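Local coordinates for protein putative hydrolase (Campylobacter jejuni, PDB 3D6L) that probably hydrolyses the thioester bond of long-chain fatty acyl-CoA, as a hexameric hotdog-fold thioesterase of the acyl coenzyme A hydrolase family, at residues I33-A38 and T106-Y112; D67-S73 and V87-R93. All coordinates share one frame. Residue numbers count along the deposited sequence, not the author numbering.

Contact 1 (I33-A38 and T106-Y112)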
# COMPACT_ATOMS: atom_id res chain seq x y z
N ILE A 33 -16.71 -1.49 4.45
CA ILE A 33 -17.99 -1.23 5.11
C ILE A 33 -18.16 0.26 5.38
O ILE A 33 -19.19 0.85 5.05
CB ILE A 33 -18.14 -2.06 6.41
CG1 ILE A 33 -18.34 -3.54 6.05
CG2 ILE A 33 -19.28 -1.54 7.28
CD1 ILE A 33 -18.11 -4.52 7.19
N ASP A 34 -17.12 0.87 5.96
CA ASP A 34 -17.15 2.29 6.27
C ASP A 34 -17.39 3.12 5.01
O ASP A 34 -18.22 4.03 5.01
CB ASP A 34 -15.86 2.71 6.99
CG ASP A 34 -15.99 4.06 7.68
OD1 ASP A 34 -17.12 4.59 7.76
OD2 ASP A 34 -14.97 4.60 8.15
N LEU A 35 -16.68 2.80 3.94
CA LEU A 35 -16.83 3.51 2.66
C LEU A 35 -18.18 3.29 1.97
O LEU A 35 -18.77 4.24 1.44
CB LEU A 35 -15.69 3.16 1.72
CG LEU A 35 -14.31 3.73 2.05
CD1 LEU A 35 -13.25 3.13 1.11
CD2 LEU A 35 -14.28 5.26 2.01
N ALA A 36 -18.66 2.04 1.97
CA ALA A 36 -19.95 1.69 1.35
C ALA A 36 -21.13 2.33 2.08
O ALA A 36 -22.07 2.81 1.44
CB ALA A 36 -20.13 0.19 1.30
N GLY A 37 -21.07 2.35 3.41
CA GLY A 37 -22.08 3.01 4.22
C GLY A 37 -22.13 4.50 3.92
O GLY A 37 -23.21 5.07 3.80
N ALA A 38 -20.95 5.11 3.76
CA ALA A 38 -20.84 6.54 3.52
C ALA A 38 -21.51 6.96 2.21
O ALA A 38 -22.23 7.98 2.17
CB ALA A 38 -19.38 6.96 3.53
N THR A 106 -20.07 -10.67 6.04
CA THR A 106 -20.03 -9.77 7.19
C THR A 106 -21.18 -8.75 7.20
O THR A 106 -21.83 -8.52 6.19
CB THR A 106 -18.58 -9.13 7.46
OG1 THR A 106 -18.68 -7.73 7.76
CG2 THR A 106 -17.65 -9.31 6.31
N SER A 107 -21.40 -8.15 8.36
CA SER A 107 -22.57 -7.33 8.62
C SER A 107 -22.20 -6.18 9.55
O SER A 107 -21.36 -6.34 10.43
CB SER A 107 -23.61 -8.19 9.29
OG SER A 107 -24.80 -7.48 9.48
N ALA A 108 -22.82 -5.01 9.38
CA ALA A 108 -22.55 -3.88 10.27
C ALA A 108 -23.62 -2.81 10.25
O ALA A 108 -24.31 -2.63 9.26
CB ALA A 108 -21.17 -3.26 9.98
N LEU A 109 -23.73 -2.09 11.37
CA LEU A 109 -24.61 -0.94 11.49
C LEU A 109 -23.73 0.28 11.75
O LEU A 109 -23.14 0.41 12.82
CB LEU A 109 -25.55 -1.12 12.68
CG LEU A 109 -27.03 -0.70 12.63
CD1 LEU A 109 -27.55 -0.55 14.07
CD2 LEU A 109 -27.29 0.56 11.79
N VAL A 110 -23.63 1.17 10.76
CA VAL A 110 -22.73 2.32 10.85
C VAL A 110 -23.54 3.61 10.94
O VAL A 110 -24.58 3.73 10.29
CB VAL A 110 -21.78 2.41 9.60
CG1 VAL A 110 -20.57 3.27 9.91
CG2 VAL A 110 -21.33 1.02 9.13
N THR A 111 -23.07 4.56 11.74
CA THR A 111 -23.74 5.86 11.84
C THR A 111 -22.83 7.01 11.40
O THR A 111 -21.65 7.06 11.75
CB THR A 111 -24.33 6.11 13.26
OG1 THR A 111 -25.06 4.96 13.69
CG2 THR A 111 -25.27 7.32 13.26
N TYR A 112 -23.41 7.92 10.62
CA TYR A 112 -22.71 9.05 10.05
C TYR A 112 -23.41 10.33 10.48
O TYR A 112 -24.60 10.32 10.80
CB TYR A 112 -22.70 8.95 8.51
CG TYR A 112 -22.09 7.66 8.01
CD1 TYR A 112 -22.87 6.52 7.82
CD2 TYR A 112 -20.72 7.58 7.74
CE1 TYR A 112 -22.30 5.32 7.37
CE2 TYR A 112 -20.14 6.39 7.30
CZ TYR A 112 -20.93 5.27 7.11
OH TYR A 112 -20.34 4.10 6.68
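This contact lies in the core of the hotdog fold, in which a long helix, the sausage, lies in the bun of a curved antiparallel sheet. Helix 33-38 crosses strand 106-112 at -58°, with 9.0 Å between the two axes. Every second strand residue, Thr106, Ala108, Val110 and Tyr112, points its CB at the helix, and their sizes make the relief. Ala108 is the hollow: its lone methyl lets Ile33 settle close to the strand, CG2 lying 3.7 Å from Ala108 CB and 3.8 Å from Val110 CG2, while Ile33 CD1 reaches along the strand to Thr106 OG1 at 3.3 Å. Tyr112 is the bump and Gly37 the hollow, for a CB on Gly37 would collide with the phenol oxygen; Gly37 CA sits 3.2 Å from Tyr112 OH. The small Ala38 lays its CA over the ring face, a CH-pi contact 4.1 Å from the Tyr112 centroid. Asp34 OD1 hydrogen-bonds Thr51 OG1 on the neighbouring strand 48-58, which gives that oxygen a partner inside the buried interface. The Asp34 backbone carbonyl, already accepting from Ala38 N within the helix, takes a second hydrogen bond, from Tyr112 OH to Asp34 O at 2.7 Å.

Contact 2 (D67-S73 and V87-R93); sequences DIISCYS and VEVTAQR
Strands 68-73 and 87-93 form part of an antiparallel beta hairpin in the hotdog sheet; the segment axes come within 4.6 Å, their N-to-C directions 157° apart. Residues 68-73 and 87-93 are extended; Asp67, in the loop just before, has phi/psi -53/138. Ser73-Val87, Cys71-Val89 and Ile69-Ala91 are non-hydrogen-bonded pairs with side chains on the face turned to helix 26-42; Tyr72-Glu88, Ser70-Thr90 and Ile68-Gln92 are hydrogen-bonded pairs on the other face. Val87 (chi1 t) puts CG2 4.0 Å from Ser73 OG. Glu88 meets Tyr72: Tyr72 N to Glu88 O 2.8 Å, Glu88 N to Tyr72 O 2.9 Å; its carboxylate leads away to Ser107. Val89 (t), beta-branched and apolar, which suits an extended strand packed against Ile33 of the helix, puts CG1 3.2 Å from Ile69 CG2 and CG2 4.2 Å from Cys71 SG. Thr90 (chi1 p) pairs with Ser70 (Ser70 N to Thr90 O 3.0 Å, Thr90 N to Ser70 O 2.9 Å), and a water bridges Thr90 OG1 (3.2 Å), Ser70 OG (2.8 Å) and Ile68 O (2.7 Å). Small Ala91 pairs with Ile69, its CB 3.6 Å from Asp67 OD1. Gln92 closes the pairing, Ile68 N to Gln92 O 3.1 Å and Gln92 N to Ile68 O 2.9 Å. Arg93, long enough to reach back, ends in a salt bridge, NH1 2.7 Å from Asp67 OD1.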
# COMPACT_ATOMS: atom_id res chain seq x y z
N ASP A 67 -11.94 -13.49 -3.75
CA ASP A 67 -13.36 -13.14 -3.56
C ASP A 67 -13.68 -11.79 -4.17
O ASP A 67 -12.89 -10.84 -4.05
CB ASP A 67 -13.75 -13.07 -2.08
CG ASP A 67 -13.75 -14.41 -1.39
OD1 ASP A 67 -13.81 -14.41 -0.14
OD2 ASP A 67 -13.70 -15.47 -2.07
N ILE A 68 -14.83 -11.71 -4.83
CA ILE A 68 -15.39 -10.43 -5.25
C ILE A 68 -16.30 -10.02 -4.11
O ILE A 68 -17.29 -10.71 -3.82
CB ILE A 68 -16.20 -10.56 -6.58
CG1 ILE A 68 -15.50 -11.49 -7.59
CG2 ILE A 68 -16.51 -9.17 -7.17
CD1 ILE A 68 -14.09 -11.07 -8.02
N ILE A 69 -15.94 -8.95 -3.42
CA ILE A 69 -16.72 -8.48 -2.28
C ILE A 69 -17.68 -7.38 -2.71
O ILE A 69 -17.28 -6.39 -3.31
CB ILE A 69 -15.82 -8.03 -1.09
CG1 ILE A 69 -15.37 -9.24 -0.28
CG2 ILE A 69 -16.57 -7.11 -0.13
CD1 ILE A 69 -14.19 -9.93 -0.89
N SER A 70 -18.95 -7.59 -2.41
CA SER A 70 -20.00 -6.62 -2.69
C SER A 70 -20.54 -6.12 -1.36
O SER A 70 -20.84 -6.91 -0.47
CB SER A 70 -21.11 -7.26 -3.52
OG SER A 70 -20.64 -7.56 -4.83
N CYS A 71 -20.64 -4.80 -1.24
CA CYS A 71 -21.16 -4.16 -0.05
C CYS A 71 -22.47 -3.49 -0.38
O CYS A 71 -22.53 -2.54 -1.17
CB CYS A 71 -20.19 -3.11 0.48
SG CYS A 71 -18.55 -3.71 0.87
N TYR A 72 -23.52 -4.00 0.25
CA TYR A 72 -24.87 -3.48 0.11
C TYR A 72 -25.20 -2.63 1.32
O TYR A 72 -24.72 -2.88 2.42
CB TYR A 72 -25.86 -4.63 0.01
CG TYR A 72 -25.62 -5.53 -1.17
CD1 TYR A 72 -24.73 -6.61 -1.09
CD2 TYR A 72 -26.31 -5.32 -2.38
CE1 TYR A 72 -24.52 -7.44 -2.19
CE2 TYR A 72 -26.11 -6.16 -3.48
CZ TYR A 72 -25.21 -7.21 -3.38
OH TYR A 72 -25.01 -8.04 -4.46
N SER A 73 -26.06 -1.64 1.10
CA SER A 73 -26.42 -0.70 2.15
C SER A 73 -27.90 -0.42 2.20
O SER A 73 -28.57 -0.33 1.16
CB SER A 73 -25.68 0.61 1.94
OG SER A 73 -24.28 0.36 1.93
N VAL A 87 -25.00 -2.31 6.64
CA VAL A 87 -24.14 -2.74 5.55
C VAL A 87 -24.01 -4.25 5.58
O VAL A 87 -23.71 -4.83 6.62
CB VAL A 87 -22.74 -2.07 5.62
CG1 VAL A 87 -21.86 -2.55 4.47
CG2 VAL A 87 -22.87 -0.54 5.59
N GLU A 88 -24.27 -4.87 4.44
CA GLU A 88 -24.14 -6.31 4.30
C GLU A 88 -23.09 -6.59 3.25
O GLU A 88 -23.13 -6.04 2.15
CB GLU A 88 -25.47 -6.93 3.88
CG GLU A 88 -26.56 -6.82 4.93
CD GLU A 88 -26.35 -7.74 6.12
OE1 GLU A 88 -25.60 -8.73 6.00
OE2 GLU A 88 -26.95 -7.47 7.19
N VAL A 89 -22.15 -7.47 3.60
CA VAL A 89 -21.09 -7.82 2.68
C VAL A 89 -21.28 -9.26 2.20
O VAL A 89 -21.51 -10.16 3.02
CB VAL A 89 -19.70 -7.62 3.33
CG1 VAL A 89 -18.60 -7.75 2.31
CG2 VAL A 89 -19.61 -6.26 4.01
N THR A 90 -21.20 -9.46 0.88
CA THR A 90 -21.25 -10.79 0.28
C THR A 90 -19.94 -11.10 -0.46
O THR A 90 -19.37 -10.22 -1.11
CB THR A 90 -22.43 -10.93 -0.71
OG1 THR A 90 -22.16 -10.15 -1.89
CG2 THR A 90 -23.74 -10.46 -0.09
N ALA A 91 -19.46 -12.33 -0.36
CA ALA A 91 -18.30 -12.77 -1.13
C ALA A 91 -18.73 -13.71 -2.26
O ALA A 91 -19.45 -14.68 -2.03
CB ALA A 91 -17.26 -13.43 -0.25
N GLN A 92 -18.30 -13.39 -3.47
CA GLN A 92 -18.55 -14.25 -4.63
C GLN A 92 -17.28 -15.04 -4.92
O GLN A 92 -16.20 -14.48 -5.07
CB GLN A 92 -18.96 -13.40 -5.82
CG GLN A 92 -19.67 -14.16 -6.90
CD GLN A 92 -19.98 -13.27 -8.10
OE1 GLN A 92 -20.61 -12.21 -7.96
NE2 GLN A 92 -19.54 -13.70 -9.28
N ARG A 93 -17.43 -16.35 -5.00
CA ARG A 93 -16.34 -17.29 -4.84
C ARG A 93 -16.53 -18.46 -5.80
O ARG A 93 -17.66 -18.88 -6.03
CB ARG A 93 -16.36 -17.79 -3.39
CG ARG A 93 -15.20 -18.65 -2.95
CD ARG A 93 -14.65 -18.13 -1.63
NE ARG A 93 -15.41 -18.57 -0.46
CZ ARG A 93 -15.49 -17.90 0.69
NH1 ARG A 93 -14.89 -16.73 0.85
NH2 ARG A 93 -16.19 -18.42 1.69
O HOH W 1 -19.93 -10.24 -4.20

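The two contacts, with centres 12 Å apart, share one antiparallel sheet, and helix 26-42, part of contact 1, also packs on contact 2. The chain order is 33-38, 67-73, 87-93, 106-112, so contact 2 is nested inside the loop that contact 1 closes. In the sheet, strands 68-78, 82-94 and 100-115 are consecutive neighbours, and probable hydrogen bonds join Val87 N to Ala108 O (2.7 Å) and Val89 N to Thr106 O (2.8 Å). The helix spans all three: Ile33 touches Val87 and Val89, and Ala36 CB lies 3.4 Å from Cys71 CB. Contact 2 builds sheet and contact 1 seats the helix on it, together making the core of one hotdog subunit of the hexamer.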